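Local coordinates for dally-like protein (Drosophila melanogaster, PDB 3ODN) that probably acts as a cell-surface heparan sulfate proteoglycan of the glypican family involved in Hedgehog signaling, represented here by its core domain, at residues 284-288 and 399-403. The protein carries 2 engineered substitutions. Residues are numbered along the deposited sequence; the frame is centred on the assembly and turned at random.
Sequences FNIVM and PILDR
A single valine can form the centre of a contact between two chain segments that each lead into a helix, with apolar and polar contacts flanking it; Val-287 is an example. It loses 60 Å² of the 205 Å² buried between 284-288 and 399-403, and its CA lies 7.5 Å from the CA of Pro-399. With chi1 in t, both methyls of Val-287 lie against the Pro-399 ring, CG1 4.0 Å and CG2 4.1 Å from Pro-399 CB, and Val-287 CG2 also reaches Leu-401 CB (4.3 Å) and Asp-402 OD1 (3.4 Å). Leu-401, whose CA-to-CB bond points toward 284-288, is a tp rotamer and adds a second apolar contact, its CD2 3.7 Å from Ile-286 CG2; beyond this pair, Phe-84 and Ile-87 of helix 48-106 touch Leu-401, and helix 182-214 packs on Ile-286.

The polar side of the contact belongs to Asp-402 (chi1 m), whose OD2 comes within 3.0 Å of Asn-285 ND2. That amide nitrogen donates a hydrogen bond to Leu-280 O, and Asn-285 OD1 accepts from Met-288 N (2.9 Å), capping the turn that enters helix 287-290. Asn-285 itself is polyproline-II-like (phi/psi -52/112), followed by helical angles. Pro-399, likewise polyproline-II-like (-62/147), is the N-cap of helix 400-414, whose first turn is closed by Arg-403 N to Pro-399 O (3.2 Å). Here the short helix 287-290, following helix 260-281, meets the start of helix 400-414 beside helices 48-106 and 182-214, within the elongated all-alpha bundle of the glypican core.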
ATOM      1  N   PHE A 284       3.623 -13.136   4.801  1.00 49.93           N
ATOM      2  CA  PHE A 284       2.734 -12.390   5.703  1.00 47.08           C
ATOM      3  C   PHE A 284       1.273 -12.553   5.282  1.00 50.76           C
ATOM      4  O   PHE A 284       0.449 -11.706   5.620  1.00 50.12           O
ATOM      5  CB  PHE A 284       3.119 -10.883   5.809  1.00 48.10           C
ATOM      6  CG  PHE A 284       4.515 -10.468   6.263  1.00 50.59           C
ATOM      7  CD1 PHE A 284       4.966  -9.159   6.076  1.00 51.64           C
ATOM      8  CD2 PHE A 284       5.387 -11.391   6.851  1.00 52.66           C
ATOM      9  CE1 PHE A 284       6.257  -8.784   6.467  1.00 53.05           C
ATOM     10  CE2 PHE A 284       6.682 -11.016   7.220  1.00 56.25           C
ATOM     11  CZ  PHE A 284       7.100  -9.713   7.048  1.00 54.19           C
ATOM     12  N   ASN A 285       0.937 -13.628   4.526  1.00 50.04           N
ATOM     13  CA  ASN A 285      -0.429 -13.856   4.017  1.00 49.49           C
ATOM     14  C   ASN A 285      -1.448 -13.763   5.157  1.00 51.11           C
ATOM     15  O   ASN A 285      -1.417 -14.599   6.072  1.00 50.27           O
ATOM     16  CB  ASN A 285      -0.552 -15.199   3.238  1.00 51.83           C
ATOM     17  CG  ASN A 285      -1.921 -15.457   2.611  1.00 72.90           C
ATOM     18  OD1 ASN A 285      -2.782 -16.107   3.189  1.00 74.35           O
ATOM     19  ND2 ASN A 285      -2.157 -14.970   1.409  1.00 62.93           N
ATOM     20  N   ILE A 286      -2.306 -12.707   5.120  1.00 45.65           N
ATOM     21  CA  ILE A 286      -3.331 -12.477   6.148  1.00 45.39           C
ATOM     22  C   ILE A 286      -4.511 -13.495   6.167  1.00 56.01           C
ATOM     23  O   ILE A 286      -5.112 -13.702   7.237  1.00 58.02           O
ATOM     24  CB  ILE A 286      -3.745 -10.985   6.304  1.00 45.42           C
ATOM     25  CG1 ILE A 286      -4.324 -10.723   7.715  1.00 43.07           C
ATOM     26  CG2 ILE A 286      -4.704 -10.562   5.211  1.00 45.38           C
ATOM     27  CD1 ILE A 286      -4.381  -9.333   8.153  1.00 34.56           C
ATOM     28  N   VAL A 287      -4.830 -14.138   4.997  1.00 53.75           N
ATOM     29  CA  VAL A 287      -5.911 -15.137   4.892  1.00 53.88           C
ATOM     30  C   VAL A 287      -5.537 -16.368   5.693  1.00 60.12           C
ATOM     31  O   VAL A 287      -6.379 -16.869   6.434  1.00 60.64           O
ATOM     32  CB  VAL A 287      -6.345 -15.484   3.436  1.00 57.57           C
ATOM     33  CG1 VAL A 287      -7.668 -16.257   3.419  1.00 58.28           C
ATOM     34  CG2 VAL A 287      -6.439 -14.225   2.571  1.00 56.14           C
ATOM     35  N   MET A 288      -4.260 -16.804   5.606  1.00 58.93           N
ATOM     36  CA  MET A 288      -3.723 -17.948   6.364  1.00 62.07           C
ATOM     37  C   MET A 288      -3.659 -17.677   7.893  1.00 62.66           C
ATOM     38  O   MET A 288      -3.443 -18.618   8.667  1.00 63.45           O
ATOM     39  CB  MET A 288      -2.329 -18.387   5.844  1.00 66.72           C
ATOM     40  CG  MET A 288      -2.301 -19.004   4.427  1.00 73.59           C
ATOM     41  SD  MET A 288      -3.645 -20.140   3.937  1.00 82.12           S
ATOM     42  CE  MET A 288      -3.492 -21.456   5.201  1.00 81.38           C
ATOM     43  N   PRO A 399      -8.514 -17.279  -2.550  1.00 74.18           N
ATOM     44  CA  PRO A 399      -9.234 -16.264  -1.750  1.00 72.02           C
ATOM     45  C   PRO A 399      -9.377 -14.929  -2.466  1.00 73.05           C
ATOM     46  O   PRO A 399      -8.505 -14.562  -3.255  1.00 73.32           O
ATOM     47  CB  PRO A 399      -8.395 -16.151  -0.470  1.00 71.85           C
ATOM     48  CG  PRO A 399      -7.583 -17.399  -0.426  1.00 77.43           C
ATOM     49  CD  PRO A 399      -7.284 -17.715  -1.857  1.00 74.27           C
ATOM     50  N   ILE A 400     -10.489 -14.222  -2.217  1.00 68.04           N
ATOM     51  CA  ILE A 400     -10.796 -12.952  -2.874  1.00 67.12           C
ATOM     52  C   ILE A 400      -9.751 -11.851  -2.601  1.00 67.72           C
ATOM     53  O   ILE A 400      -9.402 -11.097  -3.526  1.00 66.95           O
ATOM     54  CB  ILE A 400     -12.315 -12.577  -2.779  1.00 72.33           C
ATOM     55  CG1 ILE A 400     -13.134 -13.441  -3.774  1.00 75.97           C
ATOM     56  CG2 ILE A 400     -12.601 -11.101  -3.033  1.00 72.37           C
ATOM     57  CD1 ILE A 400     -14.623 -13.759  -3.346  1.00 85.57           C
ATOM     58  N   LEU A 401      -9.159 -11.846  -1.377  1.00 61.32           N
ATOM     59  CA  LEU A 401      -8.103 -10.889  -1.021  1.00 56.78           C
ATOM     60  C   LEU A 401      -6.807 -11.209  -1.766  1.00 56.34           C
ATOM     61  O   LEU A 401      -6.137 -10.280  -2.188  1.00 54.25           O
ATOM     62  CB  LEU A 401      -7.930 -10.742   0.513  1.00 55.35           C
ATOM     63  CG  LEU A 401      -7.173  -9.497   1.046  1.00 57.55           C
ATOM     64  CD1 LEU A 401      -7.924  -8.215   0.792  1.00 57.82           C
ATOM     65  CD2 LEU A 401      -6.991  -9.587   2.537  1.00 58.02           C
ATOM     66  N   ASP A 402      -6.494 -12.495  -2.019  1.00 54.37           N
ATOM     67  CA  ASP A 402      -5.303 -12.867  -2.815  1.00 55.90           C
ATOM     68  C   ASP A 402      -5.440 -12.407  -4.276  1.00 62.24           C
ATOM     69  O   ASP A 402      -4.467 -11.916  -4.861  1.00 60.96           O
ATOM     70  CB  ASP A 402      -5.031 -14.379  -2.767  1.00 60.39           C
ATOM     71  CG  ASP A 402      -4.389 -14.832  -1.468  1.00 77.46           C
ATOM     72  OD1 ASP A 402      -5.133 -15.089  -0.498  1.00 81.00           O
ATOM     73  OD2 ASP A 402      -3.144 -14.913  -1.418  1.00 83.49           O
ATOM     74  N   ARG A 403      -6.670 -12.522  -4.837  1.00 62.16           N
ATOM     75  CA  ARG A 403      -7.030 -12.103  -6.204  1.00 63.59           C
ATOM     76  C   ARG A 403      -6.863 -10.578  -6.353  1.00 64.82           C
ATOM     77  O   ARG A 403      -6.246 -10.130  -7.323  1.00 64.63           O
ATOM     78  CB  ARG A 403      -8.484 -12.531  -6.525  1.00 67.81           C
ATOM     79  CG  ARG A 403      -8.856 -12.573  -7.999  1.00 75.67           C
ATOM     80  CD  ARG A 403      -9.926 -11.543  -8.356  1.00 92.24           C
ATOM     81  NE  ARG A 403     -11.277 -11.975  -7.979  1.00107.46           N
ATOM     82  CZ  ARG A 403     -12.006 -11.434  -7.000  1.00120.89           C
ATOM     83  NH1 ARG A 403     -11.528 -10.418  -6.287  1.00102.50           N
ATOM     84  NH2 ARG A 403     -13.223 -11.898  -6.736  1.00104.66           N
TER